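Local coordinates for NS1 (Human bocavirus, PDB 4KW3), which probably binds the viral replication origin and nicks one DNA strand through this N-terminal nuclease domain, starting rolling-circle replication, at residues 76-81 and 112-117; 20-25 and 143-148. All coordinates share one frame; numbering follows the deposited sequence.

Contact 1: 76-81 and 112-117; sequences AVLCKA and KNLHCH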
ATOM      1  N   ALA A  76      -4.682  -5.170  -2.080  1.00 45.70           N
ATOM      2  CA  ALA A  76      -3.491  -5.797  -2.623  1.00 46.45           C
ATOM      3  C   ALA A  76      -3.173  -5.250  -4.019  1.00 44.20           C
ATOM      4  O   ALA A  76      -2.008  -4.995  -4.342  1.00 47.82           O
ATOM      5  CB  ALA A  76      -3.628  -7.317  -2.637  1.00 32.87           C
ATOM      6  N   VAL A  77      -4.210  -5.018  -4.819  1.00 41.68           N
ATOM      7  CA  VAL A  77      -4.031  -4.484  -6.164  1.00 46.29           C
ATOM      8  C   VAL A  77      -3.479  -3.054  -6.125  1.00 46.02           C
ATOM      9  O   VAL A  77      -2.534  -2.724  -6.851  1.00 41.63           O
ATOM     10  CB  VAL A  77      -5.362  -4.508  -6.943  1.00 50.32           C
ATOM     11  CG1 VAL A  77      -5.208  -3.886  -8.356  1.00 38.21           C
ATOM     12  CG2 VAL A  77      -5.866  -5.927  -7.045  1.00 36.02           C
ATOM     13  N   LEU A  78      -4.065  -2.224  -5.266  1.00 40.41           N
ATOM     14  CA  LEU A  78      -3.620  -0.846  -5.075  1.00 44.99           C
ATOM     15  C   LEU A  78      -2.131  -0.850  -4.755  1.00 52.34           C
ATOM     16  O   LEU A  78      -1.334  -0.073  -5.297  1.00 53.46           O
ATOM     17  CB  LEU A  78      -4.381  -0.190  -3.920  1.00 35.82           C
ATOM     18  CG  LEU A  78      -3.896   1.236  -3.637  1.00 44.05           C
ATOM     19  CD1 LEU A  78      -4.013   2.090  -4.890  1.00 43.06           C
ATOM     20  CD2 LEU A  78      -4.625   1.880  -2.466  1.00 44.10           C
ATOM     21  N   CYS A  79      -1.776  -1.764  -3.871  1.00 43.17           N
ATOM     22  CA  CYS A  79      -0.415  -1.918  -3.429  1.00 43.15           C
ATOM     23  C   CYS A  79       0.528  -2.331  -4.581  1.00 45.71           C
ATOM     24  O   CYS A  79       1.627  -1.808  -4.682  1.00 49.02           O
ATOM     25  CB  CYS A  79      -0.395  -2.921  -2.270  1.00 48.01           C
ATOM     26  SG  CYS A  79       1.166  -3.070  -1.444  1.00 46.25           S
ATOM     27  N   LYS A  80       0.109  -3.259  -5.443  1.00 44.31           N
ATOM     28  CA  LYS A  80       0.911  -3.610  -6.624  1.00 40.28           C
ATOM     29  C   LYS A  80       1.035  -2.429  -7.595  1.00 45.46           C
ATOM     30  O   LYS A  80       2.084  -2.228  -8.205  1.00 40.64           O
ATOM     31  CB  LYS A  80       0.320  -4.808  -7.365  1.00 41.69           C
ATOM     32  CG  LYS A  80       0.245  -6.089  -6.539  1.00 62.79           C
ATOM     33  CD  LYS A  80      -0.568  -7.167  -7.253  1.00 68.58           C
ATOM     34  CE  LYS A  80      -0.904  -8.320  -6.336  1.00 72.65           C
ATOM     35  NZ  LYS A  80      -1.672  -9.375  -7.075  1.00 79.71           N
ATOM     36  N   ALA A  81      -0.052  -1.672  -7.748  1.00 33.63           N
ATOM     37  CA  ALA A  81      -0.078  -0.513  -8.626  1.00 46.64           C
ATOM     38  C   ALA A  81       0.987   0.500  -8.193  1.00 51.22           C
ATOM     39  O   ALA A  81       1.808   0.950  -9.006  1.00 42.51           O
ATOM     40  CB  ALA A  81      -1.464   0.125  -8.621  1.00 41.22           C
ATOM     41  N   LYS A 112      -9.622   6.967   8.447  1.00 59.01           N
ATOM     42  CA  LYS A 112     -10.082   8.005   7.536  1.00 53.77           C
ATOM     43  C   LYS A 112      -9.616   7.717   6.109  1.00 56.39           C
ATOM     44  O   LYS A 112     -10.423   7.695   5.171  1.00 54.93           O
ATOM     45  CB  LYS A 112      -9.588   9.383   8.002  1.00 65.00           C
ATOM     46  CG  LYS A 112      -9.743  10.511   6.977  1.00 78.61           C
ATOM     47  CD  LYS A 112      -9.063  11.811   7.450  1.00 91.53           C
ATOM     48  CE  LYS A 112      -8.804  12.800   6.301  1.00 92.89           C
ATOM     49  NZ  LYS A 112      -7.408  13.384   6.332  1.00 94.17           N
ATOM     50  N   ASN A 113      -8.326   7.449   5.939  1.00 54.77           N
ATOM     51  CA  ASN A 113      -7.780   7.340   4.581  1.00 43.09           C
ATOM     52  C   ASN A 113      -7.370   5.976   4.117  1.00 37.11           C
ATOM     53  O   ASN A 113      -6.857   5.166   4.879  1.00 48.51           O
ATOM     54  CB  ASN A 113      -6.614   8.304   4.397  1.00 41.83           C
ATOM     55  CG  ASN A 113      -7.010   9.729   4.696  1.00 49.51           C
ATOM     56  OD1 ASN A 113      -8.108  10.168   4.337  1.00 55.41           O
ATOM     57  ND2 ASN A 113      -6.169  10.428   5.439  1.00 50.91           N
ATOM     58  N   LEU A 114      -7.605   5.742   2.835  1.00 38.72           N
ATOM     59  CA  LEU A 114      -7.060   4.588   2.145  1.00 36.61           C
ATOM     60  C   LEU A 114      -5.664   4.964   1.626  1.00 37.96           C
ATOM     61  O   LEU A 114      -5.528   5.686   0.637  1.00 37.60           O
ATOM     62  CB  LEU A 114      -7.986   4.204   0.982  1.00 32.40           C
ATOM     63  CG  LEU A 114      -7.478   3.118   0.034  1.00 42.87           C
ATOM     64  CD1 LEU A 114      -7.229   1.841   0.816  1.00 43.71           C
ATOM     65  CD2 LEU A 114      -8.475   2.861  -1.108  1.00 46.39           C
ATOM     66  N   HIS A 115      -4.616   4.492   2.287  1.00 45.35           N
ATOM     67  CA  HIS A 115      -3.297   4.940   1.871  1.00 44.96           C
ATOM     68  C   HIS A 115      -2.255   3.858   1.623  1.00 46.03           C
ATOM     69  O   HIS A 115      -2.417   2.716   2.010  1.00 46.21           O
ATOM     70  CB  HIS A 115      -2.758   6.045   2.802  1.00 50.01           C
ATOM     71  CG  HIS A 115      -2.754   5.688   4.246  1.00 58.71           C
ATOM     72  ND1 HIS A 115      -3.175   6.568   5.219  1.00 76.98           N
ATOM     73  CD2 HIS A 115      -2.341   4.576   4.893  1.00 70.42           C
ATOM     74  CE1 HIS A 115      -3.061   5.992   6.404  1.00 84.18           C
ATOM     75  NE2 HIS A 115      -2.549   4.785   6.236  1.00 73.61           N
ATOM     76  N   CYS A 116      -1.187   4.241   0.944  1.00 44.14           N
ATOM     77  CA  CYS A 116      -0.023   3.390   0.841  1.00 44.70           C
ATOM     78  C   CYS A 116       1.189   4.113   1.411  1.00 44.42           C
ATOM     79  O   CYS A 116       1.379   5.313   1.168  1.00 49.12           O
ATOM     80  CB  CYS A 116       0.257   3.064  -0.610  1.00 48.44           C
ATOM     81  SG  CYS A 116      -0.900   1.937  -1.292  1.00 54.28           S
ATOM     82  N   HIS A 117       2.011   3.377   2.149  1.00 37.98           N
ATOM     83  CA  HIS A 117       3.335   3.854   2.521  1.00 34.12           C
ATOM     84  C   HIS A 117       4.306   3.230   1.544  1.00 44.50           C
ATOM     85  O   HIS A 117       4.178   2.033   1.207  1.00 41.44           O
ATOM     86  CB  HIS A 117       3.700   3.426   3.931  1.00 38.67           C
ATOM     87  CG  HIS A 117       2.896   4.099   4.991  1.00 58.17           C
ATOM     88  ND1 HIS A 117       3.353   5.212   5.675  1.00 55.75           N
ATOM     89  CD2 HIS A 117       1.659   3.830   5.476  1.00 57.63           C
ATOM     90  CE1 HIS A 117       2.435   5.587   6.546  1.00 61.37           C
ATOM     91  NE2 HIS A 117       1.398   4.769   6.442  1.00 67.47           N
TER
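Leu-78 carries this contact, meeting Leu-114 and Cys-116 of the strand. It comes tip to tip with Leu-114: the methyl CD2 of Leu-78 lies 4.0 Å from CG of Leu-114. The same leucine also covers the thiol, with CG of Leu-78 3.9 Å from SG of Cys-116. Leu-78 CG stands anti to the backbone N (chi1 177°), which carries its branch off the helix and out to the strand. The Cys-116 sulfur takes the other course, beside its own backbone N at chi1 -73°. SG of Cys-116 also lies 4.4 Å from CA of Cys-79, a looser approach. Helix 76-81 and strand 114-117 run at 43° to each other, with their axes 9.3 Å apart at the closest point. Ser-107 of strand 101-109 touches both Cys-79 and Cys-116. Cys-116 is the middle residue of the predicted RCR-2 motif, His-Cys-His, consistent with the HUH endonucleases. The CB of His-115 points away from the helix. His-115 and His-117 are predicted metal ligands, as is Glu-108, which pairs with His-115 through the backbone. The contact is apolar and buried, without hydrogen bonds. It probably rests on shape fit and exclusion of water, on the side of the strand away from the His-115 side chain.

Contact 2: 20-25 and 143-148; sequences FKFPYP and AEIIQR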
ATOM      1  N   PHE A  20       0.914   7.944   0.026  1.00 37.23           N
ATOM      2  CA  PHE A  20      -0.060   8.175  -1.025  1.00 35.78           C
ATOM      3  C   PHE A  20      -1.458   8.010  -0.441  1.00 44.24           C
ATOM      4  O   PHE A  20      -1.722   7.022   0.220  1.00 43.89           O
ATOM      5  CB  PHE A  20       0.143   7.168  -2.165  1.00 38.27           C
ATOM      6  CG  PHE A  20      -1.036   7.069  -3.093  1.00 47.23           C
ATOM      7  CD1 PHE A  20      -1.195   7.975  -4.132  1.00 45.10           C
ATOM      8  CD2 PHE A  20      -1.998   6.078  -2.917  1.00 47.89           C
ATOM      9  CE1 PHE A  20      -2.286   7.898  -4.976  1.00 45.30           C
ATOM     10  CE2 PHE A  20      -3.093   5.995  -3.765  1.00 48.65           C
ATOM     11  CZ  PHE A  20      -3.233   6.903  -4.800  1.00 44.47           C
ATOM     12  N   LYS A  21      -2.332   8.990  -0.655  1.00 49.39           N
ATOM     13  CA  LYS A  21      -3.742   8.913  -0.252  1.00 44.17           C
ATOM     14  C   LYS A  21      -4.610   8.692  -1.489  1.00 47.16           C
ATOM     15  O   LYS A  21      -4.549   9.480  -2.427  1.00 45.86           O
ATOM     16  CB  LYS A  21      -4.187  10.221   0.395  1.00 48.09           C
ATOM     17  CG  LYS A  21      -4.311  10.209   1.895  1.00 62.62           C
ATOM     18  CD  LYS A  21      -5.160  11.400   2.377  1.00 78.56           C
ATOM     19  CE  LYS A  21      -4.407  12.742   2.293  1.00 85.50           C
ATOM     20  NZ  LYS A  21      -3.843  13.207   3.603  1.00 84.46           N
ATOM     21  N   PHE A  22      -5.414   7.634  -1.513  1.00 44.37           N
ATOM     22  CA  PHE A  22      -6.352   7.454  -2.621  1.00 46.41           C
ATOM     23  C   PHE A  22      -7.352   8.641  -2.692  1.00 50.08           C
ATOM     24  O   PHE A  22      -8.115   8.891  -1.760  1.00 43.48           O
ATOM     25  CB  PHE A  22      -7.087   6.119  -2.486  1.00 48.06           C
ATOM     26  CG  PHE A  22      -7.785   5.698  -3.737  1.00 48.69           C
ATOM     27  CD1 PHE A  22      -9.059   6.148  -4.017  1.00 48.23           C
ATOM     28  CD2 PHE A  22      -7.159   4.867  -4.645  1.00 48.47           C
ATOM     29  CE1 PHE A  22      -9.692   5.772  -5.184  1.00 44.27           C
ATOM     30  CE2 PHE A  22      -7.791   4.486  -5.809  1.00 47.92           C
ATOM     31  CZ  PHE A  22      -9.059   4.942  -6.077  1.00 42.55           C
ATOM     32  N   PRO A  23      -7.353   9.383  -3.803  1.00 50.91           N
ATOM     33  CA  PRO A  23      -8.109  10.643  -3.769  1.00 48.46           C
ATOM     34  C   PRO A  23      -9.633  10.505  -3.958  1.00 54.72           C
ATOM     35  O   PRO A  23     -10.202  11.123  -4.863  1.00 64.33           O
ATOM     36  CB  PRO A  23      -7.490  11.449  -4.915  1.00 38.21           C
ATOM     37  CG  PRO A  23      -6.844  10.414  -5.849  1.00 43.43           C
ATOM     38  CD  PRO A  23      -6.830   9.072  -5.144  1.00 48.46           C
ATOM     39  N   TYR A  24     -10.268   9.700  -3.111  1.00 50.81           N
ATOM     40  CA  TYR A  24     -11.730   9.531  -3.107  1.00 55.72           C
ATOM     41  C   TYR A  24     -12.266   9.475  -1.683  1.00 57.16           C
ATOM     42  O   TYR A  24     -12.222   8.433  -1.024  1.00 58.44           O
ATOM     43  CB  TYR A  24     -12.127   8.261  -3.872  1.00 55.48           C
ATOM     44  CG  TYR A  24     -13.617   8.060  -4.044  1.00 65.65           C
ATOM     45  CD1 TYR A  24     -14.376   8.896  -4.860  1.00 72.07           C
ATOM     46  CD2 TYR A  24     -14.259   6.996  -3.437  1.00 71.63           C
ATOM     47  CE1 TYR A  24     -15.744   8.700  -5.020  1.00 67.90           C
ATOM     48  CE2 TYR A  24     -15.622   6.788  -3.601  1.00 75.59           C
ATOM     49  CZ  TYR A  24     -16.357   7.636  -4.391  1.00 73.95           C
ATOM     50  OH  TYR A  24     -17.712   7.409  -4.536  1.00 82.20           O
ATOM     51  N   PRO A  25     -12.781  10.605  -1.202  1.00 59.43           N
ATOM     52  CA  PRO A  25     -13.204  10.741   0.197  1.00 58.45           C
ATOM     53  C   PRO A  25     -14.299   9.750   0.618  1.00 56.68           C
ATOM     54  O   PRO A  25     -14.308   9.319   1.768  1.00 58.31           O
ATOM     55  CB  PRO A  25     -13.706  12.181   0.265  1.00 55.79           C
ATOM     56  CG  PRO A  25     -12.976  12.891  -0.858  1.00 46.02           C
ATOM     57  CD  PRO A  25     -12.886  11.870  -1.948  1.00 49.61           C
ATOM     58  N   ALA A 143      -1.576   6.946 -12.919  1.00 47.40           N
ATOM     59  CA  ALA A 143      -1.574   6.315 -14.240  1.00 52.34           C
ATOM     60  C   ALA A 143      -1.804   4.801 -14.124  1.00 53.75           C
ATOM     61  O   ALA A 143      -2.582   4.235 -14.896  1.00 52.25           O
ATOM     62  CB  ALA A 143      -0.303   6.624 -15.001  1.00 42.11           C
ATOM     63  N   GLU A 144      -1.131   4.160 -13.163  1.00 47.51           N
ATOM     64  CA  GLU A 144      -1.292   2.725 -12.920  1.00 50.47           C
ATOM     65  C   GLU A 144      -2.695   2.316 -12.445  1.00 51.25           C
ATOM     66  O   GLU A 144      -3.261   1.336 -12.934  1.00 54.22           O
ATOM     67  CB  GLU A 144      -0.273   2.231 -11.896  1.00 41.74           C
ATOM     68  CG  GLU A 144       1.121   2.167 -12.413  1.00 47.55           C
ATOM     69  CD  GLU A 144       1.352   1.002 -13.359  1.00 60.63           C
ATOM     70  OE1 GLU A 144       0.465   0.121 -13.467  1.00 69.40           O
ATOM     71  OE2 GLU A 144       2.428   0.978 -13.999  1.00 68.98           O
ATOM     72  N   ILE A 145      -3.233   3.073 -11.494  1.00 38.95           N
ATOM     73  CA  ILE A 145      -4.578   2.864 -10.985  1.00 46.01           C
ATOM     74  C   ILE A 145      -5.620   3.018 -12.100  1.00 56.65           C
ATOM     75  O   ILE A 145      -6.454   2.143 -12.310  1.00 61.10           O
ATOM     76  CB  ILE A 145      -4.896   3.878  -9.870  1.00 39.19           C
ATOM     77  CG1 ILE A 145      -4.004   3.634  -8.651  1.00 39.94           C
ATOM     78  CG2 ILE A 145      -6.363   3.813  -9.497  1.00 45.69           C
ATOM     79  CD1 ILE A 145      -4.141   4.675  -7.559  1.00 36.38           C
ATOM     80  N   ILE A 146      -5.538   4.128 -12.825  1.00 53.22           N
ATOM     81  CA  ILE A 146      -6.442   4.414 -13.928  1.00 56.45           C
ATOM     82  C   ILE A 146      -6.446   3.282 -14.951  1.00 55.09           C
ATOM     83  O   ILE A 146      -7.510   2.864 -15.418  1.00 46.95           O
ATOM     84  CB  ILE A 146      -6.060   5.767 -14.582  1.00 51.05           C
ATOM     85  CG1 ILE A 146      -6.537   6.916 -13.690  1.00 47.69           C
ATOM     86  CG2 ILE A 146      -6.626   5.909 -16.008  1.00 44.97           C
ATOM     87  CD1 ILE A 146      -5.878   8.252 -14.016  1.00 55.49           C
ATOM     88  N   GLN A 147      -5.255   2.791 -15.284  1.00 47.72           N
ATOM     89  CA  GLN A 147      -5.107   1.682 -16.225  1.00 51.71           C
ATOM     90  C   GLN A 147      -5.780   0.399 -15.704  1.00 56.94           C
ATOM     91  O   GLN A 147      -6.379  -0.369 -16.474  1.00 64.60           O
ATOM     92  CB  GLN A 147      -3.630   1.448 -16.547  1.00 44.64           C
ATOM     93  CG  GLN A 147      -3.344   0.120 -17.198  1.00 56.21           C
ATOM     94  CD  GLN A 147      -2.733   0.256 -18.562  1.00 77.15           C
ATOM     95  OE1 GLN A 147      -1.659  -0.287 -18.815  1.00 86.19           O
ATOM     96  NE2 GLN A 147      -3.410   0.976 -19.461  1.00 79.21           N
ATOM     97  N   ARG A 148      -5.651   0.165 -14.402  1.00 45.09           N
ATOM     98  CA  ARG A 148      -6.249  -1.000 -13.768  1.00 49.61           C
ATOM     99  C   ARG A 148      -7.777  -0.887 -13.800  1.00 55.72           C
ATOM    100  O   ARG A 148      -8.474  -1.877 -14.071  1.00 57.24           O
ATOM    101  CB  ARG A 148      -5.742  -1.163 -12.329  1.00 47.09           C
ATOM    102  CG  ARG A 148      -6.400  -2.297 -11.611  1.00 58.37           C
ATOM    103  CD  ARG A 148      -5.970  -3.642 -12.173  1.00 69.42           C
ATOM    104  NE  ARG A 148      -7.047  -4.620 -12.031  1.00 85.59           N
ATOM    105  CZ  ARG A 148      -6.893  -5.878 -11.627  1.00 92.88           C
ATOM    106  NH1 ARG A 148      -5.697  -6.336 -11.270  1.00 87.48           N
ATOM    107  NH2 ARG A 148      -7.955  -6.675 -11.553  1.00100.78           N
TER
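Phe-22, just past the end of strand 15-21, and Ile-145 of helix 143-148 make the nearest backbone approach, with their CA atoms 9.7 Å apart. Side chains bridge that distance. CD1 of Ile-145 touches both phenylalanine rings, and CG2 adds a second touch on Phe-22. CD1 of Ile-145 reaches the far end of the first ring, 3.7 Å from CZ of Phe-20, and the two side chains come from opposite directions. CG2 of Ile-145 lies 4.0 Å from CE2 of Phe-22, whose side chain crosses it at a slant. CD1 of Ile-145 is 4.1 Å from the same CE2 of Phe-22. The Ile-145 torsions explain the reach: CG1 is anti to the carbonyl carbon (chi1 -66°), and the chain extends on to CD1 at chi2 174°. The next two residues pack on the Phe-22 ring. Pro-23 CD lies over one face, and Tyr-24 CB sits at the edge in the ring plane. Pro-23 is the centre of an inverse gamma turn, closed by Tyr-24 N to Phe-22 O at 2.7 Å. Leu-169 of helix 160-177 also touches Ile-145. Helix 134-149 thus packs on strand 15-21, an inner strand of the sheet, and the loop after it. The contact rests on two ring surfaces fitting around one branched side chain, with no polar group across it to satisfy.

Both contacts are buried, and their centres are 9 Å apart. Contact 1 lies close to the centre of the chain, contact 2 further out. They share one sheet, because strands 114-122 and 15-21 are antiparallel neighbours in it. Probable backbone hydrogen bonds join them, from Phe-22 N to Leu-114 O and from Phe-20 N to Cys-116 O. Leu-78 also touches Ile-145, so helices 74-94 and 134-149 pack on each other as well as on the sheet. Both interfaces are apolar. Contact 1 uses aliphatic groups and a thiol beneath the predicted metal site, whereas contact 2 sets two aromatic rings against one isoleucine where a strand passes into a loop.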